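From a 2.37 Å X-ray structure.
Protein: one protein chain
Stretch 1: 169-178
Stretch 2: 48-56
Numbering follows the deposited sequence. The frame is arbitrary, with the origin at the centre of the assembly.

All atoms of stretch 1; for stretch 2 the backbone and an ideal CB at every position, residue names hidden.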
ATOM      1  N   GLU A 169     -12.070   6.902   0.490  1.00 38.11           N
ATOM      2  CA  GLU A 169     -11.134   6.505   1.530  1.00 39.01           C
ATOM      3  C   GLU A 169     -10.408   5.231   1.121  1.00 32.69           C
ATOM      4  O   GLU A 169     -11.029   4.287   0.629  1.00 31.97           O
ATOM      5  CB  GLU A 169     -11.859   6.303   2.864  1.00 48.85           C
ATOM      6  CG  GLU A 169     -10.936   5.980   4.033  1.00 61.26           C
ATOM      7  CD  GLU A 169      -9.956   7.098   4.338  1.00 70.48           C
ATOM      8  OE1 GLU A 169     -10.290   8.274   4.078  1.00 71.71           O
ATOM      9  OE2 GLU A 169      -8.849   6.796   4.835  1.00 73.70           O
ATOM     10  N   ALA A 170      -9.091   5.222   1.307  1.00 31.69           N
ATOM     11  CA  ALA A 170      -8.262   4.059   1.000  1.00 30.16           C
ATOM     12  C   ALA A 170      -8.743   2.806   1.720  1.00 27.31           C
ATOM     13  O   ALA A 170      -9.140   2.866   2.883  1.00 29.42           O
ATOM     14  CB  ALA A 170      -6.810   4.339   1.360  1.00 23.83           C
ATOM     15  N   ARG A 171      -8.711   1.678   1.018  1.00 25.08           N
ATOM     16  CA  ARG A 171      -9.028   0.386   1.616  1.00 22.50           C
ATOM     17  C   ARG A 171      -7.884  -0.143   2.479  1.00 28.48           C
ATOM     18  O   ARG A 171      -8.084  -1.033   3.306  1.00 28.98           O
ATOM     19  CB  ARG A 171      -9.379  -0.636   0.533  1.00 23.13           C
ATOM     20  CG  ARG A 171     -10.810  -0.531   0.040  1.00 29.89           C
ATOM     21  CD  ARG A 171     -11.078  -1.466  -1.122  1.00 30.88           C
ATOM     22  NE  ARG A 171     -12.349  -1.153  -1.769  1.00 34.53           N
ATOM     23  CZ  ARG A 171     -12.808  -1.766  -2.855  1.00 34.73           C
ATOM     24  NH1 ARG A 171     -12.102  -2.735  -3.420  1.00 31.56           N
ATOM     25  NH2 ARG A 171     -13.975  -1.413  -3.374  1.00 41.46           N
ATOM     26  N   VAL A 172      -6.683   0.394   2.281  1.00 26.33           N
ATOM     27  CA  VAL A 172      -5.527  -0.057   3.050  1.00 29.64           C
ATOM     28  C   VAL A 172      -4.998   1.019   3.990  1.00 27.84           C
ATOM     29  O   VAL A 172      -4.997   2.208   3.670  1.00 26.33           O
ATOM     30  CB  VAL A 172      -4.370  -0.528   2.133  1.00 27.47           C
ATOM     31  CG1 VAL A 172      -4.780  -1.763   1.348  1.00 31.21           C
ATOM     32  CG2 VAL A 172      -3.920   0.591   1.203  1.00 25.36           C
ATOM     33  N   ALA A 173      -4.564   0.582   5.167  1.00 22.96           N
ATOM     34  CA  ALA A 173      -3.916   1.465   6.123  1.00 26.10           C
ATOM     35  C   ALA A 173      -2.660   0.798   6.667  1.00 26.85           C
ATOM     36  O   ALA A 173      -2.690  -0.365   7.075  1.00 24.85           O
ATOM     37  CB  ALA A 173      -4.865   1.824   7.253  1.00 19.51           C
ATOM     38  N   PHE A 174      -1.558   1.540   6.666  1.00 21.44           N
ATOM     39  CA  PHE A 174      -0.291   1.032   7.172  1.00 19.04           C
ATOM     40  C   PHE A 174      -0.035   1.552   8.576  1.00 20.54           C
ATOM     41  O   PHE A 174      -0.124   2.752   8.826  1.00 22.94           O
ATOM     42  CB  PHE A 174       0.868   1.435   6.256  1.00 21.99           C
ATOM     43  CG  PHE A 174       0.889   0.718   4.934  1.00 25.41           C
ATOM     44  CD1 PHE A 174       1.851  -0.244   4.673  1.00 26.34           C
ATOM     45  CD2 PHE A 174      -0.046   1.006   3.953  1.00 28.73           C
ATOM     46  CE1 PHE A 174       1.881  -0.905   3.460  1.00 24.51           C
ATOM     47  CE2 PHE A 174      -0.023   0.346   2.739  1.00 29.75           C
ATOM     48  CZ  PHE A 174       0.942  -0.611   2.493  1.00 25.46           C
ATOM     49  N   ARG A 175       0.278   0.649   9.496  1.00 23.72           N
ATOM     50  CA  ARG A 175       0.651   1.056  10.843  1.00 30.18           C
ATOM     51  C   ARG A 175       2.064   1.620  10.816  1.00 29.27           C
ATOM     52  O   ARG A 175       2.894   1.176  10.019  1.00 22.59           O
ATOM     53  CB  ARG A 175       0.573  -0.124  11.812  1.00 41.21           C
ATOM     54  CG  ARG A 175       0.565   0.269  13.278  1.00 55.11           C
ATOM     55  CD  ARG A 175      -0.055  -0.823  14.131  1.00 67.90           C
ATOM     56  NE  ARG A 175       0.019  -0.517  15.556  1.00 78.42           N
ATOM     57  CZ  ARG A 175       1.122  -0.642  16.285  1.00 86.40           C
ATOM     58  NH1 ARG A 175       2.245  -1.055  15.716  1.00 89.90           N
ATOM     59  NH2 ARG A 175       1.107  -0.345  17.578  1.00 88.35           N
ATOM     60  N   ASP A 176       2.334   2.602  11.670  1.00 29.25           N
ATOM     61  CA  ASP A 176       3.690   3.114  11.818  1.00 26.68           C
ATOM     62  C   ASP A 176       4.620   1.955  12.156  1.00 29.11           C
ATOM     63  O   ASP A 176       4.343   1.171  13.063  1.00 26.08           O
ATOM     64  CB  ASP A 176       3.759   4.200  12.896  1.00 25.36           C
ATOM     65  CG  ASP A 176       3.156   5.516  12.440  1.00 32.00           C
ATOM     66  OD1 ASP A 176       2.888   5.659  11.228  1.00 34.58           O
ATOM     67  OD2 ASP A 176       2.961   6.412  13.290  1.00 34.69           O
ATOM     68  N   ALA A 177       5.708   1.836  11.400  1.00 28.87           N
ATOM     69  CA  ALA A 177       6.642   0.732  11.575  1.00 25.41           C
ATOM     70  C   ALA A 177       7.801   1.137  12.478  1.00 27.17           C
ATOM     71  O   ALA A 177       8.697   1.874  12.066  1.00 27.63           O
ATOM     72  CB  ALA A 177       7.161   0.254  10.224  1.00 18.37           C
ATOM     73  N   HIS A 178       7.775   0.643  13.709  1.00 26.73           N
ATOM     74  CA  HIS A 178       8.811   0.950  14.685  1.00 27.14           C
ATOM     75  C   HIS A 178       9.773  -0.225  14.804  1.00 26.27           C
ATOM     76  O   HIS A 178       9.400  -1.360  14.511  1.00 21.40           O
ATOM     77  CB  HIS A 178       8.184   1.277  16.045  1.00 27.92           C
ATOM     78  CG  HIS A 178       7.418   2.561  16.064  1.00 29.27           C
ATOM     79  ND1 HIS A 178       8.001   3.773  16.372  1.00 26.80           N
ATOM     80  CD2 HIS A 178       6.114   2.832  15.809  1.00 30.81           C
ATOM     81  CE1 HIS A 178       7.094   4.728  16.311  1.00 28.43           C
ATOM     82  NE2 HIS A 178       5.936   4.181  15.969  1.00 32.48           N
ATOM     83  N   UNK A  48      12.031   5.321  12.554  1.00 28.99           N
ATOM     84  CA  UNK A  48      10.886   4.495  12.209  1.00 26.21           C
ATOM     85  C   UNK A  48      10.369   4.882  10.834  1.00 29.50           C
ATOM     86  O   UNK A  48      10.802   5.880  10.260  1.00 34.73           O
ATOM     87  CB  UNK A  48       9.781   4.629  13.258  1.00 26.21           C
ATOM     88  N   UNK A  49       9.462   4.076  10.296  1.00 27.33           N
ATOM     89  CA  UNK A  49       8.851   4.385   9.013  1.00 24.08           C
ATOM     90  C   UNK A  49       7.355   4.610   9.194  1.00 25.32           C
ATOM     91  O   UNK A  49       6.617   3.670   9.498  1.00 27.06           O
ATOM     92  CB  UNK A  49       9.110   3.264   8.004  1.00 24.08           C
ATOM     93  N   UNK A  50       6.907   5.864   9.027  1.00 21.88           N
ATOM     94  CA  UNK A  50       5.486   6.211   9.139  1.00 22.56           C
ATOM     95  C   UNK A  50       4.625   5.410   8.169  1.00 19.73           C
ATOM     96  O   UNK A  50       5.050   5.144   7.042  1.00 19.76           O
ATOM     97  CB  UNK A  50       5.287   7.707   8.889  1.00 22.56           C
ATOM     98  N   UNK A  51       3.434   5.022   8.612  1.00 16.13           N
ATOM     99  CA  UNK A  51       2.518   4.267   7.778  1.00 19.23           C
ATOM    100  C   UNK A  51       2.150   5.004   6.506  1.00 22.96           C
ATOM    101  O   UNK A  51       2.054   4.402   5.435  1.00 25.04           O
ATOM    102  CB  UNK A  51       1.250   3.932   8.565  1.00 19.23           C
ATOM    103  N   UNK A  52       1.949   6.313   6.624  1.00 18.06           N
ATOM    104  CA  UNK A  52       1.574   7.131   5.478  1.00 21.83           C
ATOM    105  C   UNK A  52       2.680   7.159   4.425  1.00 24.34           C
ATOM    106  O   UNK A  52       2.399   7.161   3.227  1.00 23.65           O
ATOM    107  CB  UNK A  52       1.245   8.555   5.931  1.00 21.83           C
ATOM    108  N   UNK A  53       3.936   7.162   4.869  1.00 21.23           N
ATOM    109  CA  UNK A  53       5.063   7.141   3.936  1.00 23.95           C
ATOM    110  C   UNK A  53       5.129   5.820   3.171  1.00 21.27           C
ATOM    111  O   UNK A  53       5.368   5.811   1.963  1.00 23.47           O
ATOM    112  CB  UNK A  53       6.376   7.377   4.686  1.00 23.95           C
ATOM    113  N   UNK A  54       4.905   4.713   3.872  1.00 19.36           N
ATOM    114  CA  UNK A  54       4.876   3.402   3.230  1.00 23.37           C
ATOM    115  C   UNK A  54       3.743   3.343   2.215  1.00 24.92           C
ATOM    116  O   UNK A  54       3.929   2.898   1.083  1.00 20.40           O
ATOM    117  CB  UNK A  54       4.720   2.291   4.271  1.00 23.37           C
ATOM    118  N   UNK A  55       2.566   3.794   2.635  1.00 25.74           N
ATOM    119  CA  UNK A  55       1.401   3.813   1.764  1.00 26.51           C
ATOM    120  C   UNK A  55       1.639   4.689   0.535  1.00 22.28           C
ATOM    121  O   UNK A  55       1.405   4.259  -0.594  1.00 23.84           O
ATOM    122  CB  UNK A  55       0.175   4.307   2.534  1.00 26.51           C
ATOM    123  N   UNK A  56       2.121   5.908   0.759  1.00 17.15           N
ATOM    124  CA  UNK A  56       2.440   6.820  -0.325  1.00 19.15           C
ATOM    125  C   UNK A  56       3.409   6.216  -1.323  1.00 23.92           C
ATOM    126  O   UNK A  56       3.213   6.313  -2.534  1.00 25.72           O
ATOM    127  CB  UNK A  56       3.021   8.118   0.238  1.00 19.15           C
TER

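Position 48 lies in extended backbone, its CA-to-CB bond directed toward stretch 1 and its ideal CB 3.2 Å from Ala-177 O and 3.7 Å from His-178 ND1. The His-178 imidazole and the Asp-176 carboxylate both lie within reach and invite a broad, planar side chain with a polar end, though a smaller polar one could fit. It is Tyr-48. Its ring runs nearly parallel to that of His-178, planes at 7° and centroids 4.7 Å apart, but slid so that they barely overlap. The edge of the tyrosine ring meets Asp-176, and a water bonded to Tyr-48 OH (3.0 Å) also donates to Asp-176 OD2 (2.8 Å).

At 49 the backbone does the pairing: N of 49 donates to Ala-177 O (2.9 Å) and Ala-177 N to O of 49 (2.8 Å), a single antiparallel bridge. The bond to CB points sideways, with Ala-177 CB 4.2 Å from the ideal CB, so a compact apolar residue suits. It is Val-49, whose CB packs against that methyl.

Position 50, with phi -57° and psi 142°, precedes a helix and points away overall. Proline fits that phi, as do small polar caps. Pro-50 occupies the N-cap position.

At 51 an ideal CB would sit 1.8 Å from Phe-174 O, a clash, so glycine is the natural reading though the helical phi and psi would allow any residue. Gly-51 lets the backbones close, with a CA-H...O contact from Gly-51 CA to Phe-174 O (3.2 Å). Its N donates to Asp-176 OD1 (2.7 Å, 173°), tying the carboxylate to the helix.

Positions 52 and 53 point away and leave the choice wide; they are Ser-52 and Ser-53. A water accepts from Ser-52 N (3.2 Å) and donates to Asp-176 OD1 (2.9 Å).

Position 54 points toward the phenyl ring, its ideal CB 3.8 Å from Phe-174 CD1. A branched or long aliphatic suits. Leu-54 brings CB to that same atom and reaches Ala-177 CB with CD1 at 4.4 Å.

Position 55 points sideways, its ideal CB 3.6 Å from Phe-174 CD2 and its N over one face of the ring. A long chain with an aliphatic stem could continue along the strand. Lys-55 does so, passing Val-172 O with CE (4.2 Å) and bringing NZ to 3.5 Å from Ala-170 CB.

Position 56 is helical and out of reach of stretch 1, which sets no preference there; it is Gly-56.

Stretch 2 48-56: YVPGSSLKG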
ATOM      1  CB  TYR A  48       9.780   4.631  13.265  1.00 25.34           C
ATOM      2  CG  TYR A  48       8.910   5.864  13.129  1.00 26.03           C
ATOM      3  CD1 TYR A  48       7.551   5.747  12.866  1.00 28.20           C
ATOM      4  CD2 TYR A  48       9.444   7.140  13.261  1.00 25.63           C
ATOM      5  CE1 TYR A  48       6.746   6.864  12.742  1.00 28.85           C
ATOM      6  CE2 TYR A  48       8.646   8.267  13.136  1.00 24.66           C
ATOM      7  CZ  TYR A  48       7.297   8.120  12.877  1.00 26.68           C
ATOM      8  OH  TYR A  48       6.492   9.229  12.749  1.00 26.49           O
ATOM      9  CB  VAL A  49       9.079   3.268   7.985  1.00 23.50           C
ATOM     10  CG1 VAL A  49       8.568   3.702   6.621  1.00 17.33           C
ATOM     11  CG2 VAL A  49      10.558   2.910   7.914  1.00 16.95           C
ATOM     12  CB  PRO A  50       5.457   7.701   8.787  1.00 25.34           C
ATOM     13  CG  PRO A  50       6.837   8.189   9.086  1.00 22.13           C
ATOM     14  CD  PRO A  50       7.752   7.043   8.775  1.00 18.63           C
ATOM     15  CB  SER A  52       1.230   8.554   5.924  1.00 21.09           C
ATOM     16  OG  SER A  52       2.306   9.145   6.635  1.00 26.21           O
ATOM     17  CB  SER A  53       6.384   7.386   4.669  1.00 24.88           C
ATOM     18  OG  SER A  53       6.431   8.688   5.228  1.00 23.99           O
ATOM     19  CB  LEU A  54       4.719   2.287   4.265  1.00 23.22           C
ATOM     20  CG  LEU A  54       5.979   1.834   5.005  1.00 35.65           C
ATOM     21  CD1 LEU A  54       5.610   0.990   6.214  1.00 37.27           C
ATOM     22  CD2 LEU A  54       6.912   1.064   4.079  1.00 38.18           C
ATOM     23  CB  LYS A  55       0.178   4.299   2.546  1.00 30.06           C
ATOM     24  CG  LYS A  55      -1.158   4.119   1.841  1.00 30.80           C
ATOM     25  CD  LYS A  55      -2.063   5.297   2.152  1.00 34.68           C
ATOM     26  CE  LYS A  55      -3.317   5.285   1.305  1.00 40.58           C
ATOM     27  NZ  LYS A  55      -4.054   6.567   1.460  1.00 45.63           N
TER
HETATM   28  O   HOH W   1       3.488   8.995  12.381  1.00 42.01           O
HETATM   29  O   HOH W   2       1.481   7.545   9.590  1.00 33.36           O
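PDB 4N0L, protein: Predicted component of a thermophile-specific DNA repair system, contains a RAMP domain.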